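Local coordinates for F5/8 type C domain protein (Bacteroides ovatus, PDB 4ZRX), which probably hydrolyses alpha-L-fucosides with its TIM-barrel domain and carries a C-terminal F5/8 type C domain that may bind sugars, at residues 319-324 with 425-430; 490-495 with 559-564; 52-57 with 331-336; 141-146 with 177-182. All coordinates share one frame; numbering follows the deposited sequence. Where two conformers were deposited one is given.

How the contacts relate
Contacts 1, 3 and 4 gather around the alpha-L-fucosidase barrel, while contact 2 stands apart, its centre about 45 Å from that of contact 1. Along the chain contact 4, between neighbouring parallel strands 140-145 and 181-184, is nested inside the loop closed by contact 3, which joins helix 52-56 after strand 44-48 to the loop after strand 324-328. These two strands pair, so contact 3 lies where the barrel closes; its centre is about 21 Å from that of contact 4. Contact 1 ties the barrel to strand 427-431 of the next, antiparallel sheet. Contact 2 comes last. The probable catalytic barrel and the F5/8 type C domain are thus held by separate sets of contacts.

Contact 1: residues 319-324 with 425-430; sequences VGYNSV and YKRMLR. With EDO (1,2-ethanediol), chain F.
Gly320 and Met428 (a selenomethionine) meet where the packing is closest: Met428 N donates to Gly320 O at 2.8 Å in a nearly straight bond. A side chain on Gly320 would press on Met428 CB, so glycine suits this place in the type I turn from Val319 to Asn322. In one of its two conformers Met428 also lays its methyl CE alongside Val319 CG1. At the other end Asn322, its CG anti to the backbone N (chi1 -168°), offers OD1 to Tyr425 N at 2.8 Å, the donor standing above the amide plane, while ND2 is held by the carbonyl of Glu238. An alanine here would probably leave Tyr425 N without this acceptor and the Glu238 carbonyl without its donor. The more open side belongs to the partly exposed Tyr321 ring and Lys426. The buried Arg427 brings NH1 to 3.5 Å from Tyr321 CE1, ring and guanidinium planes 74° apart, and Lys426 runs to a salt bridge with Glu43 and a weak bond to 1,2-ethanediol. Backbone and amide bonds thus join barrel and beta domain in the buried part, whereas the charge of Lys426 is met by Glu43, which is also hydrogen-bonded to Tyr425 OH.

Contact 2: residues 490-495 with 559-564; sequences IDLGKT and RFIKLE. With EDO (1,2-ethanediol), chain E.
The guanidinium of Arg559 has Gly493 O over the centre of one face, 3.5 Å above the plane, with Lys494 N nearer the rim, and the carboxylate of Asp491 at its edge. Asp491 CG is anti to the backbone N (chi1 175°), which carries the carboxylate to Arg559. The grip is side-on: NE gives a straight bond of 2.7 Å to Asp491 OD1, and NH2 reaches the syn lone pair of OD2 at 3.3 Å. Gly493 N meets OD1 from the opposite face of the carboxylate at 2.8 Å, closing an Asx turn; at Gly493 a side chain would jam against the preceding carbonyl. Asp491 OD1 lies over one face of the Phe560 ring, and Asp491 CB is 3.5 Å from Phe560 CE2. An alanine in place of Arg559 would probably leave the Asp491 carboxylate without its charged mate. On the other face of the sheet Ile490 CB packs on Ile561 CG1 at 3.9 Å, and Leu492 crosses Ile561 at about a right angle. Arg559 and Phe560 make a classic beta bulge opposite Ser523. In the beta-sandwich (jelly-roll) of the F5/8 type C domain, strand 560-566 lies between 488-492 and 517-523 of a five-stranded antiparallel sheet, and Ile561 packs on strand 580-584.

Contact 3: residues 52-57 with 331-336; sequences INTFTG and PDRRGL
Phe55 and Arg333 meet where the short helix 52-56 lies against a type I turn, Asp332 to Gly335, their CA atoms 6.2 Å apart. Both elements belong to the loops that follow neighbouring strands of the TIM barrel, 44-48 and 324-328. Arg333 suits this place because its chain, extended from CG to NE, slides past Phe55 in the opposite direction, its aliphatic part lining the ring, with CB 3.7 Å from Phe55 CE1. The carbonyl of Arg333 sits at the ring's edge, and Phe70 meets the same ring at a steep angle. At the tip of Arg333, Phe55 O stands over the centre of its guanidinium, a place where a carbonyl dipole would probably steady the positive charge. Thr54 turns its methyl CG2 to Pro331 O at 3.5 Å, while OG1 bonds to Gly51 N and, through a water, to Pro331 O. Arg333 NE donates to a lone pair of Thr54 O at 2.9 Å, and a second water links that oxygen to Arg333 NH2.

Contact 4: residues 141-146 with 177-182; sequences FGVYLS and GEVHEV
Phe141 meets Val179 through the edge of its ring: with CG anti to the backbone N (chi1 172°), the ring brings CD2 to 3.9 Å from Val179 CG2, and Glu178 O lies near the ring plane at the same edge. Val179 places CG1 anti to its own N and CG2 anti to the carbonyl carbon, which lets CG2 touch the ring while CG1 reaches Val143 CG2 at 4.3 Å. Val143 CG2 also meets Val182 CG2, so valines from both segments meet on the face that carries Val143 and Val182. Gly142 is bare for a reason: a CB would clash with Glu181 O. Backbone bonds join strand 140-145 to the loop and the strand after it: His180 N to Phe141 O at 2.8 Å and Val143 N to Glu181 O at 3.0 Å. One water accepts from Phe141 N, donates to Glu178 O and lies 2.7 Å from His180 ND1, in the imidazole plane. The Phe141 ring packs against helix 126-137. Strand 140-145, helix 158-174 and strand 181-184 form a beta-alpha-beta crossover, the repeating step of a TIM barrel.

Contact 1: residues 319-324 with 425-430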
loop_
_atom_site.group_PDB
_atom_site.type_symbol
_atom_site.label_atom_id
_atom_site.label_comp_id
_atom_site.label_asym_id
_atom_site.label_seq_id
_atom_site.Cartn_x
_atom_site.Cartn_y
_atom_site.Cartn_z
ATOM N N VAL A 319 -0.595 8.540 0.024
ATOM C CA VAL A 319 -0.510 9.885 -0.490
ATOM C C VAL A 319 -1.194 10.853 0.492
ATOM O O VAL A 319 -0.699 11.940 0.750
ATOM C CB VAL A 319 -1.144 9.974 -1.857
ATOM C CG1 VAL A 319 -1.150 11.398 -2.385
ATOM C CG2 VAL A 319 -0.333 9.075 -2.792
ATOM N N GLY A 320 -2.317 10.424 1.060
ATOM C CA GLY A 320 -2.982 11.232 2.063
ATOM C C GLY A 320 -2.378 11.266 3.448
ATOM O O GLY A 320 -2.899 11.990 4.316
ATOM N N TYR A 321 -1.334 10.469 3.685
ATOM C CA TYR A 321 -0.618 10.379 4.936
ATOM C C TYR A 321 0.859 10.753 4.732
ATOM O O TYR A 321 1.739 10.258 5.446
ATOM C CB TYR A 321 -0.693 8.963 5.505
ATOM C CG TYR A 321 -1.974 8.526 6.208
ATOM C CD1 TYR A 321 -3.110 9.337 6.317
ATOM C CD2 TYR A 321 -1.990 7.279 6.848
ATOM C CE1 TYR A 321 -4.251 8.876 6.984
ATOM C CE2 TYR A 321 -3.133 6.817 7.520
ATOM C CZ TYR A 321 -4.232 7.616 7.560
ATOM O OH TYR A 321 -5.401 7.204 8.195
ATOM N N ASN A 322 1.153 11.644 3.797
ATOM C CA ASN A 322 2.497 12.183 3.653
ATOM C C ASN A 322 3.526 11.105 3.249
ATOM O O ASN A 322 4.674 11.164 3.711
ATOM C CB ASN A 322 2.884 12.920 4.934
ATOM C CG ASN A 322 4.148 13.769 4.802
ATOM O OD1 ASN A 322 4.492 14.276 3.735
ATOM N ND2 ASN A 322 4.857 13.895 5.906
ATOM N N SER A 323 3.090 10.149 2.449
ATOM C CA SER A 323 3.972 9.145 1.828
ATOM C C SER A 323 3.769 9.204 0.315
ATOM O O SER A 323 2.729 9.589 -0.195
ATOM C CB SER A 323 3.705 7.722 2.302
ATOM O OG SER A 323 4.205 7.520 3.647
ATOM N N VAL A 324 4.758 8.706 -0.392
ATOM C CA VAL A 324 4.567 8.331 -1.806
ATOM C C VAL A 324 3.974 6.933 -1.856
ATOM O O VAL A 324 4.375 6.057 -1.050
ATOM C CB VAL A 324 5.947 8.361 -2.552
ATOM C CG1 VAL A 324 5.906 7.650 -3.893
ATOM C CG2 VAL A 324 6.401 9.824 -2.780
ATOM N N TYR A 425 4.264 17.066 3.343
ATOM C CA TYR A 425 3.977 17.310 1.960
ATOM C C TYR A 425 2.499 17.375 1.632
ATOM O O TYR A 425 2.038 18.294 0.899
ATOM C CB TYR A 425 4.662 16.250 1.084
ATOM C CG TYR A 425 4.268 16.332 -0.347
ATOM C CD1 TYR A 425 4.704 17.346 -1.144
ATOM C CD2 TYR A 425 3.313 15.453 -0.842
ATOM C CE1 TYR A 425 4.274 17.442 -2.477
ATOM C CE2 TYR A 425 2.889 15.543 -2.109
ATOM C CZ TYR A 425 3.366 16.531 -2.918
ATOM O OH TYR A 425 2.867 16.600 -4.196
ATOM N N LYS A 426 1.735 16.467 2.195
ATOM C CA LYS A 426 0.306 16.360 1.919
ATOM C C LYS A 426 -0.333 15.512 2.980
ATOM O O LYS A 426 0.150 14.440 3.287
ATOM C CB LYS A 426 0.065 15.789 0.558
ATOM C CG LYS A 426 -1.356 15.753 0.093
ATOM C CD LYS A 426 -1.494 15.464 -1.386
ATOM C CE LYS A 426 -1.116 16.662 -2.174
ATOM N NZ LYS A 426 -1.391 16.535 -3.660
ATOM N N ARG A 427 -1.470 15.987 3.490
ATOM C CA ARG A 427 -2.281 15.258 4.447
ATOM C C ARG A 427 -3.738 15.451 4.043
ATOM O O ARG A 427 -4.166 16.600 3.737
ATOM C CB ARG A 427 -2.073 15.806 5.830
ATOM C CG ARG A 427 -2.963 15.195 6.941
ATOM C CD ARG A 427 -2.740 13.718 7.131
ATOM N NE ARG A 427 -3.157 13.265 8.470
ATOM C CZ ARG A 427 -4.283 12.619 8.766
ATOM N NH1 ARG A 427 -5.157 12.187 7.873
ATOM N NH2 ARG A 427 -4.478 12.285 10.033
HETATM N N MSE A 428 -4.466 14.345 3.975
HETATM C CA MSE A 428 -5.880 14.392 3.650
HETATM C C MSE A 428 -6.708 13.820 4.785
HETATM O O MSE A 428 -6.307 12.855 5.446
HETATM C CB MSE A 428 -6.201 13.712 2.346
HETATM C CG MSE A 428 -5.505 14.398 1.229
HETATM SE SE MSE A 428 -5.918 13.909 -0.608
HETATM C CE MSE A 428 -4.718 12.450 -0.812
ATOM N N LEU A 429 -7.852 14.451 4.994
ATOM C CA LEU A 429 -8.815 14.085 6.043
ATOM C C LEU A 429 -10.154 13.840 5.424
ATOM O O LEU A 429 -10.633 14.660 4.620
ATOM C CB LEU A 429 -8.945 15.226 7.041
ATOM C CG LEU A 429 -7.773 15.465 7.970
ATOM C CD1 LEU A 429 -8.024 16.783 8.691
ATOM C CD2 LEU A 429 -7.615 14.270 8.921
ATOM N N ARG A 430 -10.769 12.719 5.760
ATOM C CA ARG A 430 -12.068 12.378 5.314
ATOM C C ARG A 430 -13.049 12.417 6.499
ATOM O O ARG A 430 -12.708 12.079 7.645
ATOM C CB ARG A 430 -12.075 11.008 4.638
ATOM C CG ARG A 430 -11.361 11.029 3.294
ATOM C CD ARG A 430 -11.521 9.762 2.499
ATOM N NE ARG A 430 -10.863 8.613 3.128
ATOM C CZ ARG A 430 -10.994 7.352 2.698
ATOM N NH1 ARG A 430 -11.816 7.051 1.686
ATOM N NH2 ARG A 430 -10.322 6.374 3.271
HETATM C C1 EDO F . -3.563 14.634 -6.051
HETATM O O1 EDO F . -2.240 15.115 -6.386
HETATM C C2 EDO F . -3.842 14.467 -4.541
HETATM O O2 EDO F . -4.191 15.748 -3.989
#

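Contact 2: residues 490-495 with 559-564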
loop_
_atom_site.group_PDB
_atom_site.type_symbol
_atom_site.label_atom_id
_atom_site.label_comp_id
_atom_site.label_asym_id
_atom_site.label_seq_id
_atom_site.Cartn_x
_atom_site.Cartn_y
_atom_site.Cartn_z
ATOM N N ILE A 490 -34.707 -15.174 7.985
ATOM C CA ILE A 490 -34.274 -14.477 6.785
ATOM C C ILE A 490 -35.280 -14.699 5.648
ATOM O O ILE A 490 -35.653 -15.821 5.348
ATOM C CB ILE A 490 -32.876 -14.980 6.299
ATOM C CG1 ILE A 490 -31.790 -14.741 7.357
ATOM C CG2 ILE A 490 -32.493 -14.324 4.955
ATOM C CD1 ILE A 490 -30.517 -15.608 7.145
ATOM N N ASP A 491 -35.699 -13.598 5.037
ATOM C CA ASP A 491 -36.464 -13.601 3.816
ATOM C C ASP A 491 -35.446 -13.552 2.684
ATOM O O ASP A 491 -34.739 -12.546 2.533
ATOM C CB ASP A 491 -37.383 -12.350 3.816
ATOM C CG ASP A 491 -38.167 -12.170 2.530
ATOM O OD1 ASP A 491 -37.903 -12.860 1.526
ATOM O OD2 ASP A 491 -39.069 -11.300 2.508
ATOM N N LEU A 492 -35.378 -14.596 1.880
ATOM C CA LEU A 492 -34.381 -14.643 0.800
ATOM C C LEU A 492 -34.702 -13.760 -0.409
ATOM O O LEU A 492 -33.848 -13.597 -1.279
ATOM C CB LEU A 492 -34.180 -16.088 0.337
ATOM C CG LEU A 492 -33.676 -17.062 1.417
ATOM C CD1 LEU A 492 -33.709 -18.496 0.876
ATOM C CD2 LEU A 492 -32.298 -16.702 1.899
ATOM N N GLY A 493 -35.935 -13.239 -0.489
ATOM C CA GLY A 493 -36.284 -12.206 -1.471
ATOM C C GLY A 493 -37.071 -12.741 -2.654
ATOM O O GLY A 493 -37.724 -11.963 -3.353
ATOM N N LYS A 494 -36.985 -14.054 -2.903
ATOM C CA LYS A 494 -37.880 -14.738 -3.849
ATOM C C LYS A 494 -37.967 -16.206 -3.470
ATOM O O LYS A 494 -37.183 -16.688 -2.645
ATOM C CB LYS A 494 -37.389 -14.605 -5.301
ATOM C CG LYS A 494 -35.902 -15.004 -5.512
ATOM C CD LYS A 494 -35.543 -15.073 -6.993
ATOM C CE LYS A 494 -34.302 -15.909 -7.196
ATOM N NZ LYS A 494 -33.515 -15.505 -8.375
ATOM N N THR A 495 -38.923 -16.910 -4.085
ATOM C CA THR A 495 -39.023 -18.360 -3.965
ATOM C C THR A 495 -37.880 -19.051 -4.690
ATOM O O THR A 495 -37.681 -18.833 -5.890
ATOM C CB THR A 495 -40.343 -18.872 -4.611
ATOM O OG1 THR A 495 -41.441 -18.323 -3.897
ATOM C CG2 THR A 495 -40.406 -20.403 -4.593
ATOM N N ARG A 559 -38.913 -19.562 0.706
ATOM C CA ARG A 559 -38.878 -18.105 0.585
ATOM C C ARG A 559 -38.175 -17.539 1.803
ATOM O O ARG A 559 -37.373 -16.603 1.672
ATOM C CB ARG A 559 -40.295 -17.540 0.467
ATOM C CG ARG A 559 -40.450 -16.004 0.597
ATOM C CD ARG A 559 -39.728 -15.289 -0.496
ATOM N NE ARG A 559 -39.648 -13.851 -0.244
ATOM C CZ ARG A 559 -40.277 -12.908 -0.941
ATOM N NH1 ARG A 559 -41.062 -13.200 -1.982
ATOM N NH2 ARG A 559 -40.091 -11.637 -0.603
ATOM N N PHE A 560 -38.512 -18.078 2.980
ATOM C CA PHE A 560 -37.925 -17.679 4.253
ATOM C C PHE A 560 -37.160 -18.866 4.808
ATOM O O PHE A 560 -37.542 -20.000 4.576
ATOM C CB PHE A 560 -38.995 -17.260 5.281
ATOM C CG PHE A 560 -39.844 -16.065 4.853
ATOM C CD1 PHE A 560 -40.931 -16.240 3.986
ATOM C CD2 PHE A 560 -39.605 -14.790 5.374
ATOM C CE1 PHE A 560 -41.742 -15.137 3.592
ATOM C CE2 PHE A 560 -40.422 -13.686 4.999
ATOM C CZ PHE A 560 -41.487 -13.869 4.105
ATOM N N ILE A 561 -36.071 -18.603 5.533
ATOM C CA ILE A 561 -35.359 -19.658 6.247
ATOM C C ILE A 561 -35.181 -19.206 7.662
ATOM O O ILE A 561 -35.199 -18.016 7.943
ATOM C CB ILE A 561 -33.993 -20.028 5.621
ATOM C CG1 ILE A 561 -33.017 -18.824 5.638
ATOM C CG2 ILE A 561 -34.210 -20.515 4.194
ATOM C CD1 ILE A 561 -31.654 -19.154 4.976
ATOM N N LYS A 562 -34.973 -20.156 8.545
ATOM C CA LYS A 562 -34.801 -19.895 9.970
ATOM C C LYS A 562 -33.843 -20.910 10.558
ATOM O O LYS A 562 -33.987 -22.113 10.320
ATOM C CB LYS A 562 -36.161 -19.957 10.716
ATOM C CG LYS A 562 -36.061 -19.859 12.239
ATOM C CD LYS A 562 -37.423 -19.724 12.929
ATOM C CE LYS A 562 -38.217 -20.992 12.798
ATOM N NZ LYS A 562 -39.473 -20.980 13.585
ATOM N N LEU A 563 -32.877 -20.444 11.342
ATOM C CA LEU A 563 -31.961 -21.335 12.062
ATOM C C LEU A 563 -32.142 -21.130 13.549
ATOM O O LEU A 563 -31.909 -20.013 14.029
ATOM C CB LEU A 563 -30.488 -21.078 11.665
ATOM C CG LEU A 563 -29.455 -22.055 12.254
ATOM C CD1 LEU A 563 -29.505 -23.436 11.571
ATOM C CD2 LEU A 563 -28.019 -21.510 12.200
ATOM N N GLU A 564 -32.574 -22.177 14.259
ATOM C CA GLU A 564 -32.603 -22.223 15.720
ATOM C C GLU A 564 -31.356 -22.968 16.160
ATOM O O GLU A 564 -31.096 -24.056 15.688
ATOM C CB GLU A 564 -33.872 -22.920 16.253
ATOM C CG GLU A 564 -35.149 -22.105 15.932
ATOM C CD GLU A 564 -36.488 -22.709 16.439
ATOM O OE1 GLU A 564 -36.446 -23.735 17.163
ATOM O OE2 GLU A 564 -37.572 -22.137 16.105
HETATM C C1 EDO E . -29.590 -18.703 16.431
HETATM O O1 EDO E . -30.380 -18.197 15.350
HETATM C C2 EDO E . -30.377 -18.738 17.739
HETATM O O2 EDO E . -31.490 -19.622 17.589
#

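Contact 3: residues 52-57 with 331-336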
loop_
_atom_site.group_PDB
_atom_site.type_symbol
_atom_site.label_atom_id
_atom_site.label_comp_id
_atom_site.label_asym_id
_atom_site.label_seq_id
_atom_site.Cartn_x
_atom_site.Cartn_y
_atom_site.Cartn_z
ATOM N N ILE A 52 12.109 -14.358 -13.581
ATOM C CA ILE A 52 11.959 -15.798 -13.660
ATOM C C ILE A 52 10.864 -16.295 -12.684
ATOM O O ILE A 52 10.176 -17.270 -12.987
ATOM C CB ILE A 52 13.326 -16.451 -13.455
ATOM C CG1 ILE A 52 13.332 -17.875 -14.038
ATOM C CG2 ILE A 52 13.707 -16.370 -12.024
ATOM C CD1 ILE A 52 14.580 -18.171 -14.774
ATOM N N ASN A 53 10.648 -15.584 -11.581
ATOM C CA ASN A 53 9.605 -15.964 -10.623
ATOM C C ASN A 53 8.224 -15.943 -11.255
ATOM O O ASN A 53 7.316 -16.691 -10.835
ATOM C CB ASN A 53 9.569 -15.047 -9.421
ATOM C CG ASN A 53 10.737 -15.179 -8.512
ATOM O OD1 ASN A 53 11.644 -15.989 -8.688
ATOM N ND2 ASN A 53 10.729 -14.350 -7.509
ATOM N N THR A 54 8.029 -15.079 -12.261
ATOM C CA THR A 54 6.768 -15.035 -12.963
ATOM C C THR A 54 6.451 -16.398 -13.597
ATOM O O THR A 54 5.275 -16.780 -13.712
ATOM C CB THR A 54 6.825 -13.973 -14.082
ATOM O OG1 THR A 54 7.257 -12.725 -13.538
ATOM C CG2 THR A 54 5.492 -13.815 -14.795
ATOM N N PHE A 55 7.503 -17.110 -14.013
ATOM C CA PHE A 55 7.384 -18.384 -14.733
ATOM C C PHE A 55 7.437 -19.607 -13.840
ATOM O O PHE A 55 7.014 -20.698 -14.265
ATOM C CB PHE A 55 8.406 -18.454 -15.868
ATOM C CG PHE A 55 8.158 -17.387 -16.878
ATOM C CD1 PHE A 55 7.282 -17.585 -17.925
ATOM C CD2 PHE A 55 8.705 -16.127 -16.687
ATOM C CE1 PHE A 55 6.991 -16.549 -18.830
ATOM C CE2 PHE A 55 8.390 -15.088 -17.550
ATOM C CZ PHE A 55 7.523 -15.300 -18.615
ATOM N N THR A 56 7.969 -19.457 -12.627
ATOM C CA THR A 56 7.987 -20.578 -11.699
ATOM C C THR A 56 6.831 -20.583 -10.706
ATOM O O THR A 56 6.577 -21.598 -10.051
ATOM C CB THR A 56 9.279 -20.561 -10.856
ATOM O OG1 THR A 56 9.367 -19.335 -10.106
ATOM C CG2 THR A 56 10.454 -20.707 -11.724
ATOM N N GLY A 57 6.181 -19.444 -10.542
ATOM C CA GLY A 57 5.127 -19.268 -9.570
ATOM C C GLY A 57 5.608 -19.000 -8.165
ATOM O O GLY A 57 4.845 -19.087 -7.257
ATOM N N PRO A 331 3.481 -7.923 -14.456
ATOM C CA PRO A 331 3.208 -8.521 -15.761
ATOM C C PRO A 331 3.188 -10.042 -15.674
ATOM O O PRO A 331 3.894 -10.648 -14.869
ATOM C CB PRO A 331 4.346 -8.013 -16.632
ATOM C CG PRO A 331 4.785 -6.737 -15.975
ATOM C CD PRO A 331 4.671 -7.046 -14.481
ATOM N N ASP A 332 2.369 -10.657 -16.515
ATOM C CA ASP A 332 2.148 -12.083 -16.489
ATOM C C ASP A 332 3.093 -12.893 -17.418
ATOM O O ASP A 332 4.123 -12.356 -17.887
ATOM C CB ASP A 332 0.663 -12.320 -16.804
ATOM C CG ASP A 332 0.288 -12.062 -18.225
ATOM O OD1 ASP A 332 1.140 -11.792 -19.090
ATOM O OD2 ASP A 332 -0.951 -12.182 -18.473
ATOM N N ARG A 333 2.766 -14.181 -17.640
ATOM C CA ARG A 333 3.648 -15.038 -18.462
ATOM C C ARG A 333 3.565 -14.738 -19.957
ATOM O O ARG A 333 4.407 -15.209 -20.738
ATOM C CB ARG A 333 3.388 -16.505 -18.194
ATOM C CG ARG A 333 3.715 -16.902 -16.796
ATOM C CD ARG A 333 3.563 -18.400 -16.578
ATOM N NE ARG A 333 3.713 -18.718 -15.156
ATOM C CZ ARG A 333 3.544 -19.914 -14.620
ATOM N NH1 ARG A 333 3.257 -20.958 -15.405
ATOM N NH2 ARG A 333 3.669 -20.060 -13.296
ATOM N N ARG A 334 2.578 -13.936 -20.374
ATOM C CA ARG A 334 2.586 -13.356 -21.730
ATOM C C ARG A 334 3.549 -12.188 -21.819
ATOM O O ARG A 334 3.909 -11.741 -22.902
ATOM C CB ARG A 334 1.189 -12.879 -22.116
ATOM C CG ARG A 334 0.188 -13.984 -22.097
ATOM C CD ARG A 334 -1.201 -13.432 -22.361
ATOM N NE ARG A 334 -1.686 -12.663 -21.220
ATOM C CZ ARG A 334 -2.805 -11.942 -21.177
ATOM N NH1 ARG A 334 -3.661 -11.918 -22.175
ATOM N NH2 ARG A 334 -3.093 -11.278 -20.083
ATOM N N GLY A 335 3.991 -11.676 -20.665
ATOM C CA GLY A 335 4.647 -10.368 -20.638
ATOM C C GLY A 335 3.718 -9.171 -20.831
ATOM O O GLY A 335 4.102 -8.166 -21.430
ATOM N N LEU A 336 2.524 -9.265 -20.266
ATOM C CA LEU A 336 1.488 -8.237 -20.362
ATOM C C LEU A 336 0.916 -7.985 -18.971
ATOM O O LEU A 336 0.884 -8.878 -18.120
ATOM C CB LEU A 336 0.344 -8.764 -21.235
ATOM C CG LEU A 336 0.659 -9.003 -22.715
ATOM C CD1 LEU A 336 -0.591 -9.633 -23.387
ATOM C CD2 LEU A 336 1.025 -7.735 -23.350
HETATM O O HOH W 1 5.290 -11.042 -12.592
HETATM O O HOH W 2 3.005 -17.625 -11.899
#

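Contact 4: residues 141-146 with 177-182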
loop_
_atom_site.group_PDB
_atom_site.type_symbol
_atom_site.label_atom_id
_atom_site.label_comp_id
_atom_site.label_asym_id
_atom_site.label_seq_id
_atom_site.Cartn_x
_atom_site.Cartn_y
_atom_site.Cartn_z
ATOM N N PHE A 141 11.561 6.535 -15.027
ATOM C CA PHE A 141 12.039 5.139 -14.999
ATOM C C PHE A 141 12.884 4.992 -13.793
ATOM O O PHE A 141 13.793 5.827 -13.515
ATOM C CB PHE A 141 12.851 4.947 -16.306
ATOM C CG PHE A 141 13.600 3.680 -16.425
ATOM C CD1 PHE A 141 12.962 2.541 -16.791
ATOM C CD2 PHE A 141 14.958 3.670 -16.260
ATOM C CE1 PHE A 141 13.705 1.342 -17.021
ATOM C CE2 PHE A 141 15.708 2.492 -16.441
ATOM C CZ PHE A 141 15.076 1.340 -16.832
ATOM N N GLY A 142 12.686 3.874 -13.116
ATOM C CA GLY A 142 13.488 3.504 -11.987
ATOM C C GLY A 142 13.844 2.027 -12.032
ATOM O O GLY A 142 13.208 1.253 -12.729
ATOM N N VAL A 143 14.891 1.647 -11.299
ATOM C CA VAL A 143 15.347 0.281 -11.226
ATOM C C VAL A 143 15.481 -0.265 -9.810
ATOM O O VAL A 143 15.981 0.401 -8.931
ATOM C CB VAL A 143 16.655 0.029 -12.007
ATOM C CG1 VAL A 143 16.430 0.340 -13.488
ATOM C CG2 VAL A 143 17.748 0.854 -11.445
ATOM N N TYR A 144 15.098 -1.527 -9.667
ATOM C CA TYR A 144 15.247 -2.354 -8.465
ATOM C C TYR A 144 16.355 -3.341 -8.819
ATOM O O TYR A 144 16.250 -4.068 -9.799
ATOM C CB TYR A 144 13.944 -3.064 -8.167
ATOM C CG TYR A 144 13.939 -4.098 -7.075
ATOM C CD1 TYR A 144 14.551 -5.308 -7.216
ATOM C CD2 TYR A 144 13.166 -3.906 -5.938
ATOM C CE1 TYR A 144 14.516 -6.240 -6.229
ATOM C CE2 TYR A 144 13.069 -4.860 -4.965
ATOM C CZ TYR A 144 13.765 -6.057 -5.106
ATOM O OH TYR A 144 13.786 -7.049 -4.178
ATOM N N LEU A 145 17.423 -3.318 -8.028
ATOM C CA LEU A 145 18.553 -4.215 -8.247
ATOM C C LEU A 145 18.840 -4.869 -6.905
ATOM O O LEU A 145 19.408 -4.244 -6.010
ATOM C CB LEU A 145 19.762 -3.452 -8.796
ATOM C CG LEU A 145 21.014 -4.296 -9.010
ATOM C CD1 LEU A 145 20.872 -5.206 -10.220
ATOM C CD2 LEU A 145 22.250 -3.427 -9.145
ATOM N N SER A 146 18.452 -6.143 -6.756
ATOM C CA SER A 146 18.518 -6.788 -5.417
ATOM C C SER A 146 19.938 -6.909 -4.862
ATOM O O SER A 146 20.798 -7.559 -5.516
ATOM C CB SER A 146 17.846 -8.139 -5.444
ATOM O OG SER A 146 17.935 -8.790 -4.216
ATOM N N GLY A 177 19.314 5.472 -20.276
ATOM C CA GLY A 177 18.828 6.830 -20.083
ATOM C C GLY A 177 18.746 7.230 -18.608
ATOM O O GLY A 177 19.380 6.647 -17.756
ATOM N N GLU A 178 17.913 8.217 -18.328
ATOM C CA GLU A 178 17.793 8.784 -17.005
ATOM C C GLU A 178 16.995 7.858 -16.092
ATOM O O GLU A 178 15.983 7.296 -16.504
ATOM C CB GLU A 178 17.054 10.140 -17.068
ATOM C CG GLU A 178 17.747 11.319 -17.636
ATOM C CD GLU A 178 16.972 12.604 -17.260
ATOM O OE1 GLU A 178 15.755 12.540 -16.834
ATOM O OE2 GLU A 178 17.628 13.629 -17.283
ATOM N N VAL A 179 17.472 7.754 -14.866
ATOM C CA VAL A 179 16.934 6.896 -13.858
ATOM C C VAL A 179 16.605 7.770 -12.642
ATOM O O VAL A 179 17.491 8.484 -12.145
ATOM C CB VAL A 179 17.929 5.819 -13.435
ATOM C CG1 VAL A 179 17.403 5.015 -12.273
ATOM C CG2 VAL A 179 18.266 4.917 -14.599
ATOM N N HIS A 180 15.356 7.744 -12.196
ATOM C CA HIS A 180 14.918 8.609 -11.095
ATOM C C HIS A 180 14.933 7.951 -9.711
ATOM O O HIS A 180 14.918 8.660 -8.709
ATOM C CB HIS A 180 13.583 9.218 -11.398
ATOM C CG HIS A 180 13.655 10.430 -12.274
ATOM N ND1 HIS A 180 13.777 10.359 -13.653
ATOM C CD2 HIS A 180 13.681 11.750 -11.962
ATOM C CE1 HIS A 180 13.855 11.585 -14.153
ATOM N NE2 HIS A 180 13.786 12.440 -13.145
ATOM N N GLU A 181 14.960 6.629 -9.645
ATOM C CA GLU A 181 14.972 5.953 -8.355
ATOM C C GLU A 181 15.697 4.631 -8.522
ATOM O O GLU A 181 15.452 3.944 -9.520
ATOM C CB GLU A 181 13.522 5.738 -7.810
ATOM C CG GLU A 181 13.407 5.033 -6.447
ATOM C CD GLU A 181 12.060 5.159 -5.756
ATOM O OE1 GLU A 181 11.220 5.940 -6.205
ATOM O OE2 GLU A 181 11.901 4.527 -4.673
ATOM N N VAL A 182 16.531 4.295 -7.534
ATOM C CA VAL A 182 17.253 3.044 -7.433
ATOM C C VAL A 182 16.891 2.395 -6.117
ATOM O O VAL A 182 17.097 2.997 -5.051
ATOM C CB VAL A 182 18.795 3.242 -7.492
ATOM C CG1 VAL A 182 19.486 1.944 -7.420
ATOM C CG2 VAL A 182 19.140 3.948 -8.810
HETATM O O HOH W 3 13.525 8.544 -15.664
#